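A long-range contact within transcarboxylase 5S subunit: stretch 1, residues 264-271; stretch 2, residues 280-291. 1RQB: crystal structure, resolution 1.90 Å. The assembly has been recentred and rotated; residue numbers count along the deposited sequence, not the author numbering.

Stretch 1 (264-271) PTESVAEM
Stretch 2 280-291: NLDYDRLHKIRD

Two helices that run in nearly opposite directions can be held together largely by packing, as in this pair from the transcarboxylase 5S subunit. Pro-264 occupies the N-cap of the first helix, which proceeds from Thr-265 with phi/psi near -65/-40. In the second stretch Leu-281 is extended (-85/145), Asp-282 (-91/108) caps, and the helix begins at Tyr-283, again near -65/-40; the capping bond runs from Arg-285 N to Asp-282 OD1 at 3.1 Å. The N-to-C directions of the two helix axes make an angle of 156°, and the axes come no closer than 11.1 Å. In register, Glu-266 CA lies 7.1 Å from Leu-286 CA, and Ala-269 CA lies 7.5 Å from Leu-281 CA. The contact buries 358 Å², both sides summed, with no clear direct hydrogen bond across it.

Tyr-283 contributes the most surface, 77 Å². Its CA-to-CB bond points sideways, but chi1 of -75° (m) and chi2 of 108° bring the end of the ring close to the first helix. Ala-269, whose CB points toward the second stretch, is small enough to let the phenol come near: Ala-269 CB is 3.5 Å from Tyr-283 OH and 4.0 Å from Tyr-283 CE2, oblique to the ring. Glu-270 (chi1 m, chi2 -91°, chi3 15°) places OE2 3.5 Å from Tyr-283 CE2. A water completes this corner, its O donating to Glu-270 OE1 at 3.2 Å and lying 3.0 Å from Tyr-283 OH, so a tyrosine suits the site: its ring carbons pack on Ala-269 CB, and its hydroxyl reaches a water.

Glu-266 covers nearly as much, 71 Å², and shows how a long acidic side chain can serve two environments. It also starts sideways; chi1 of -57° (m), chi2 of 103° and chi3 of -64° bend it so that Glu-266 CG packs 4.0 Å from Leu-286 CD1 while Glu-266 OE2 reaches 3.3 Å from Arg-290 CD. Arg-290 is t, t, p along chi1 to chi3, with chi4 at 91°. Glu-266 OE2 sits near the guanidinium plane, at its edge, but is 4.3 Å from Arg-290 NE, beyond a salt bridge. Both carboxylate oxygens are hydrogen-bonded elsewhere in the structure, which helps a buried glutamate to be tolerated.

Beside these two residues lies an aliphatic patch. Leu-281 and Leu-286, both m, t, point toward the first helix, and Thr-265 (chi1 m) turns its methyl to them, with Thr-265 CG2 3.6 Å from Leu-281 CD1 and 4.1 Å from Leu-286 CD2.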

ATOM      1  N   PRO A 264       0.431  -4.380  -5.987  1.00  8.39           N
ATOM      2  CA  PRO A 264       0.621  -5.835  -5.943  1.00  9.54           C
ATOM      3  C   PRO A 264      -0.184  -6.660  -6.949  1.00  9.95           C
ATOM      4  O   PRO A 264      -1.400  -6.519  -7.065  1.00  9.76           O
ATOM      5  CB  PRO A 264       0.277  -6.200  -4.485  1.00  8.81           C
ATOM      6  CG  PRO A 264       0.102  -4.864  -3.773  1.00  7.29           C
ATOM      7  CD  PRO A 264      -0.386  -3.948  -4.841  1.00  8.59           C
ATOM      8  N   THR A 265       0.523  -7.540  -7.650  1.00  8.40           N
ATOM      9  CA  THR A 265      -0.086  -8.403  -8.674  1.00  7.31           C
ATOM     10  C   THR A 265      -1.268  -9.183  -8.093  1.00  8.20           C
ATOM     11  O   THR A 265      -2.370  -9.165  -8.640  1.00 10.12           O
ATOM     12  CB  THR A 265       0.964  -9.404  -9.214  1.00 11.13           C
ATOM     13  OG1 THR A 265       2.019  -8.676  -9.855  1.00  9.97           O
ATOM     14  CG2 THR A 265       0.322 -10.397 -10.201  1.00  9.46           C
ATOM     15  N   GLU A 266      -1.041  -9.871  -6.981  1.00  6.70           N
ATOM     16  CA  GLU A 266      -2.109 -10.699  -6.402  1.00  8.58           C
ATOM     17  C   GLU A 266      -3.281  -9.838  -5.925  1.00 10.27           C
ATOM     18  O   GLU A 266      -4.435 -10.247  -6.041  1.00 10.92           O
ATOM     19  CB  GLU A 266      -1.571 -11.531  -5.247  1.00  9.16           C
ATOM     20  CG  GLU A 266      -0.396 -12.415  -5.639  1.00 17.40           C
ATOM     21  CD  GLU A 266       0.927 -11.837  -5.162  1.00 19.93           C
ATOM     22  OE1 GLU A 266       1.316 -10.737  -5.621  1.00 16.03           O
ATOM     23  OE2 GLU A 266       1.567 -12.477  -4.309  1.00 20.01           O
ATOM     24  N   SER A 267      -3.000  -8.659  -5.375  1.00  8.95           N
ATOM     25  CA  SER A 267      -4.085  -7.788  -4.900  1.00  8.29           C
ATOM     26  C   SER A 267      -4.939  -7.330  -6.084  1.00 12.35           C
ATOM     27  O   SER A 267      -6.167  -7.317  -6.008  1.00 11.44           O
ATOM     28  CB  SER A 267      -3.509  -6.575  -4.169  1.00 10.09           C
ATOM     29  OG  SER A 267      -2.798  -6.984  -3.009  1.00 13.19           O
ATOM     30  N   VAL A 268      -4.291  -6.961  -7.187  1.00 11.67           N
ATOM     31  CA  VAL A 268      -5.033  -6.510  -8.373  1.00 11.42           C
ATOM     32  C   VAL A 268      -5.868  -7.664  -8.930  1.00 11.59           C
ATOM     33  O   VAL A 268      -7.011  -7.473  -9.341  1.00 13.78           O
ATOM     34  CB  VAL A 268      -4.074  -5.948  -9.450  1.00 13.02           C
ATOM     35  CG1 VAL A 268      -4.804  -5.738 -10.767  1.00 14.75           C
ATOM     36  CG2 VAL A 268      -3.520  -4.619  -8.971  1.00 11.07           C
ATOM     37  N   ALA A 269      -5.328  -8.881  -8.911  1.00  9.52           N
ATOM     38  CA  ALA A 269      -6.112 -10.008  -9.438  1.00 10.93           C
ATOM     39  C   ALA A 269      -7.293 -10.322  -8.517  1.00 13.14           C
ATOM     40  O   ALA A 269      -8.411 -10.536  -8.985  1.00 15.04           O
ATOM     41  CB  ALA A 269      -5.228 -11.260  -9.595  1.00 12.93           C
ATOM     42  N   GLU A 270      -7.055 -10.345  -7.205  1.00  9.75           N
ATOM     43  CA  GLU A 270      -8.117 -10.700  -6.250  1.00 12.00           C
ATOM     44  C   GLU A 270      -9.230  -9.652  -6.166  1.00  9.82           C
ATOM     45  O   GLU A 270     -10.394 -10.000  -5.976  1.00 14.05           O
ATOM     46  CB  GLU A 270      -7.533 -10.904  -4.850  1.00 12.97           C
ATOM     47  CG  GLU A 270      -6.569 -12.063  -4.745  1.00 17.16           C
ATOM     48  CD  GLU A 270      -7.243 -13.378  -4.372  1.00 21.91           C
ATOM     49  OE1 GLU A 270      -8.491 -13.484  -4.452  1.00 21.47           O
ATOM     50  OE2 GLU A 270      -6.508 -14.314  -3.998  1.00 22.53           O
HETATM   51  N   MSE A 271      -8.900  -8.379  -6.318  1.00 11.35           N
HETATM   52  CA  MSE A 271      -9.903  -7.316  -6.158  1.00 13.68           C
HETATM   53  C   MSE A 271     -10.990  -7.373  -7.236  1.00 10.65           C
HETATM   54  O   MSE A 271     -12.042  -6.760  -7.068  1.00 13.56           O
HETATM   55  CB  MSE A 271      -9.246  -5.938  -6.221  1.00 14.40           C
HETATM   56  CG  MSE A 271      -8.775  -5.533  -7.612  1.00 18.35           C
HETATM   57 SE   MSE A 271      -7.928  -3.743  -7.688  1.00 32.98          SE
HETATM   58  CE  MSE A 271      -8.026  -3.398  -9.597  1.00 17.31           C
ATOM     59  N   ASN A 280      -6.147 -13.926 -16.047  1.00 17.94           N
ATOM     60  CA  ASN A 280      -5.941 -15.367 -16.248  1.00 28.32           C
ATOM     61  C   ASN A 280      -4.664 -15.794 -15.524  1.00 23.80           C
ATOM     62  O   ASN A 280      -3.912 -16.634 -16.015  1.00 23.15           O
ATOM     63  CB  ASN A 280      -5.859 -15.720 -17.742  1.00 35.27           C
ATOM     64  CG  ASN A 280      -4.678 -15.081 -18.436  1.00 44.83           C
ATOM     65  OD1 ASN A 280      -4.662 -13.871 -18.662  1.00 52.96           O
ATOM     66  ND2 ASN A 280      -3.679 -15.893 -18.789  1.00 47.71           N
ATOM     67  N   LEU A 281      -4.422 -15.211 -14.351  1.00 16.61           N
ATOM     68  CA  LEU A 281      -3.221 -15.564 -13.580  1.00 17.55           C
ATOM     69  C   LEU A 281      -3.498 -16.805 -12.728  1.00 15.70           C
ATOM     70  O   LEU A 281      -4.609 -16.999 -12.236  1.00 17.55           O
ATOM     71  CB  LEU A 281      -2.786 -14.401 -12.679  1.00 10.25           C
ATOM     72  CG  LEU A 281      -2.418 -13.110 -13.422  1.00 14.19           C
ATOM     73  CD1 LEU A 281      -1.828 -12.129 -12.442  1.00 13.84           C
ATOM     74  CD2 LEU A 281      -1.428 -13.410 -14.545  1.00 14.88           C
ATOM     75  N   ASP A 282      -2.472 -17.640 -12.580  1.00 17.17           N
ATOM     76  CA  ASP A 282      -2.516 -18.877 -11.783  1.00 14.70           C
ATOM     77  C   ASP A 282      -2.057 -18.520 -10.367  1.00 14.33           C
ATOM     78  O   ASP A 282      -0.878 -18.247 -10.147  1.00 14.24           O
ATOM     79  CB  ASP A 282      -1.555 -19.897 -12.412  1.00 19.30           C
ATOM     80  CG  ASP A 282      -1.565 -21.243 -11.708  1.00 23.37           C
ATOM     81  OD1 ASP A 282      -1.540 -21.275 -10.463  1.00 25.16           O
ATOM     82  OD2 ASP A 282      -1.570 -22.272 -12.414  1.00 28.65           O
ATOM     83  N   TYR A 283      -2.989 -18.508  -9.411  1.00 11.56           N
ATOM     84  CA  TYR A 283      -2.689 -18.110  -8.027  1.00 16.21           C
ATOM     85  C   TYR A 283      -1.607 -18.972  -7.374  1.00 19.50           C
ATOM     86  O   TYR A 283      -0.821 -18.474  -6.568  1.00 15.26           O
ATOM     87  CB  TYR A 283      -3.963 -18.128  -7.176  1.00 17.49           C
ATOM     88  CG  TYR A 283      -4.876 -16.960  -7.466  1.00 24.46           C
ATOM     89  CD1 TYR A 283      -6.072 -17.139  -8.153  1.00 30.82           C
ATOM     90  CD2 TYR A 283      -4.536 -15.670  -7.061  1.00 29.23           C
ATOM     91  CE1 TYR A 283      -6.913 -16.058  -8.429  1.00 34.34           C
ATOM     92  CE2 TYR A 283      -5.369 -14.584  -7.334  1.00 29.05           C
ATOM     93  CZ  TYR A 283      -6.554 -14.787  -8.016  1.00 31.71           C
ATOM     94  OH  TYR A 283      -7.386 -13.722  -8.283  1.00 31.72           O
ATOM     95  N   ASP A 284      -1.562 -20.261  -7.689  1.00 17.15           N
ATOM     96  CA  ASP A 284      -0.533 -21.121  -7.087  1.00 19.80           C
ATOM     97  C   ASP A 284       0.853 -20.690  -7.574  1.00 16.53           C
ATOM     98  O   ASP A 284       1.810 -20.683  -6.802  1.00 16.56           O
ATOM     99  CB  ASP A 284      -0.734 -22.586  -7.455  1.00 30.72           C
ATOM    100  CG  ASP A 284       0.273 -23.489  -6.758  1.00 42.38           C
ATOM    101  OD1 ASP A 284       0.491 -24.629  -7.225  1.00 47.91           O
ATOM    102  OD2 ASP A 284       0.847 -23.053  -5.728  1.00 45.52           O
ATOM    103  N   ARG A 285       0.969 -20.340  -8.854  1.00 14.75           N
ATOM    104  CA  ARG A 285       2.265 -19.895  -9.382  1.00 13.23           C
ATOM    105  C   ARG A 285       2.636 -18.562  -8.728  1.00 11.72           C
ATOM    106  O   ARG A 285       3.787 -18.341  -8.357  1.00 11.44           O
ATOM    107  CB  ARG A 285       2.223 -19.715 -10.909  1.00 12.88           C
ATOM    108  CG  ARG A 285       2.071 -21.003 -11.720  1.00 17.83           C
ATOM    109  CD  ARG A 285       3.271 -21.949 -11.561  1.00 16.62           C
ATOM    110  NE  ARG A 285       3.100 -23.103 -12.439  1.00 17.24           N
ATOM    111  CZ  ARG A 285       4.077 -23.907 -12.848  1.00 19.84           C
ATOM    112  NH1 ARG A 285       5.330 -23.708 -12.465  1.00 19.32           N
ATOM    113  NH2 ARG A 285       3.797 -24.905 -13.676  1.00 19.87           N
ATOM    114  N   LEU A 286       1.652 -17.682  -8.581  1.00 14.35           N
ATOM    115  CA  LEU A 286       1.904 -16.371  -7.965  1.00 14.69           C
ATOM    116  C   LEU A 286       2.418 -16.555  -6.534  1.00 10.68           C
ATOM    117  O   LEU A 286       3.312 -15.840  -6.085  1.00 10.51           O
ATOM    118  CB  LEU A 286       0.620 -15.526  -7.948  1.00 11.59           C
ATOM    119  CG  LEU A 286       0.021 -15.139  -9.303  1.00 14.00           C
ATOM    120  CD1 LEU A 286      -1.173 -14.207  -9.100  1.00 14.35           C
ATOM    121  CD2 LEU A 286       1.081 -14.436 -10.141  1.00 12.11           C
ATOM    122  N   HIS A 287       1.842 -17.511  -5.813  1.00 12.44           N
ATOM    123  CA  HIS A 287       2.253 -17.765  -4.425  1.00 12.82           C
ATOM    124  C   HIS A 287       3.723 -18.194  -4.384  1.00 11.54           C
ATOM    125  O   HIS A 287       4.477 -17.785  -3.502  1.00 10.13           O
ATOM    126  CB  HIS A 287       1.371 -18.860  -3.826  1.00 17.44           C
ATOM    127  CG  HIS A 287       1.694 -19.180  -2.402  1.00 27.23           C
ATOM    128  ND1 HIS A 287       1.341 -18.354  -1.357  1.00 33.95           N
ATOM    129  CD2 HIS A 287       2.363 -20.219  -1.852  1.00 31.89           C
ATOM    130  CE1 HIS A 287       1.777 -18.872  -0.223  1.00 35.27           C
ATOM    131  NE2 HIS A 287       2.401 -20.004  -0.495  1.00 34.46           N
ATOM    132  N   LYS A 288       4.134 -19.015  -5.346  1.00 11.82           N
ATOM    133  CA  LYS A 288       5.525 -19.489  -5.391  1.00 14.38           C
ATOM    134  C   LYS A 288       6.473 -18.332  -5.716  1.00 14.30           C
ATOM    135  O   LYS A 288       7.567 -18.239  -5.163  1.00 13.61           O
ATOM    136  CB  LYS A 288       5.704 -20.589  -6.449  1.00 15.98           C
ATOM    137  CG  LYS A 288       4.894 -21.846  -6.200  1.00 20.54           C
ATOM    138  CD  LYS A 288       5.193 -22.877  -7.285  1.00 26.83           C
ATOM    139  CE  LYS A 288       4.331 -24.122  -7.137  1.00 36.41           C
ATOM    140  NZ  LYS A 288       4.412 -24.725  -5.775  1.00 35.97           N
ATOM    141  N   ILE A 289       6.065 -17.463  -6.630  1.00 11.57           N
ATOM    142  CA  ILE A 289       6.907 -16.316  -6.997  1.00 10.13           C
ATOM    143  C   ILE A 289       7.030 -15.382  -5.791  1.00  8.42           C
ATOM    144  O   ILE A 289       8.110 -14.893  -5.462  1.00 11.34           O
ATOM    145  CB  ILE A 289       6.282 -15.554  -8.190  1.00 11.19           C
ATOM    146  CG1 ILE A 289       6.195 -16.494  -9.396  1.00  9.85           C
ATOM    147  CG2 ILE A 289       7.116 -14.308  -8.538  1.00  9.39           C
ATOM    148  CD1 ILE A 289       5.211 -16.027 -10.472  1.00  9.69           C
ATOM    149  N   ARG A 290       5.903 -15.151  -5.126  1.00 10.91           N
ATOM    150  CA  ARG A 290       5.880 -14.262  -3.956  1.00 11.08           C
ATOM    151  C   ARG A 290       6.856 -14.758  -2.887  1.00 13.75           C
ATOM    152  O   ARG A 290       7.666 -13.991  -2.370  1.00 12.74           O
ATOM    153  CB  ARG A 290       4.485 -14.218  -3.335  1.00 12.88           C
ATOM    154  CG  ARG A 290       4.430 -13.278  -2.154  1.00 19.20           C
ATOM    155  CD  ARG A 290       3.077 -13.302  -1.485  1.00 26.88           C
ATOM    156  NE  ARG A 290       2.848 -14.537  -0.752  1.00 37.29           N
ATOM    157  CZ  ARG A 290       3.151 -14.692   0.534  1.00 43.82           C
ATOM    158  NH1 ARG A 290       3.694 -13.682   1.211  1.00 44.46           N
ATOM    159  NH2 ARG A 290       2.898 -15.846   1.146  1.00 39.19           N
ATOM    160  N   ASP A 291       6.753 -16.042  -2.548  1.00 10.69           N
ATOM    161  CA  ASP A 291       7.597 -16.647  -1.508  1.00 12.44           C
ATOM    162  C   ASP A 291       9.068 -16.600  -1.920  1.00 12.33           C
ATOM    163  O   ASP A 291       9.958 -16.404  -1.093  1.00 12.16           O
ATOM    164  CB  ASP A 291       7.152 -18.092  -1.246  1.00 14.39           C
ATOM    165  CG  ASP A 291       5.882 -18.162  -0.399  1.00 27.92           C
ATOM    166  OD1 ASP A 291       5.393 -17.087   0.019  1.00 24.40           O
ATOM    167  OD2 ASP A 291       5.379 -19.279  -0.146  1.00 29.74           O
TER
HETATM  168  O   HOH W   1     -10.137 -14.016  -7.099  1.00 35.83           O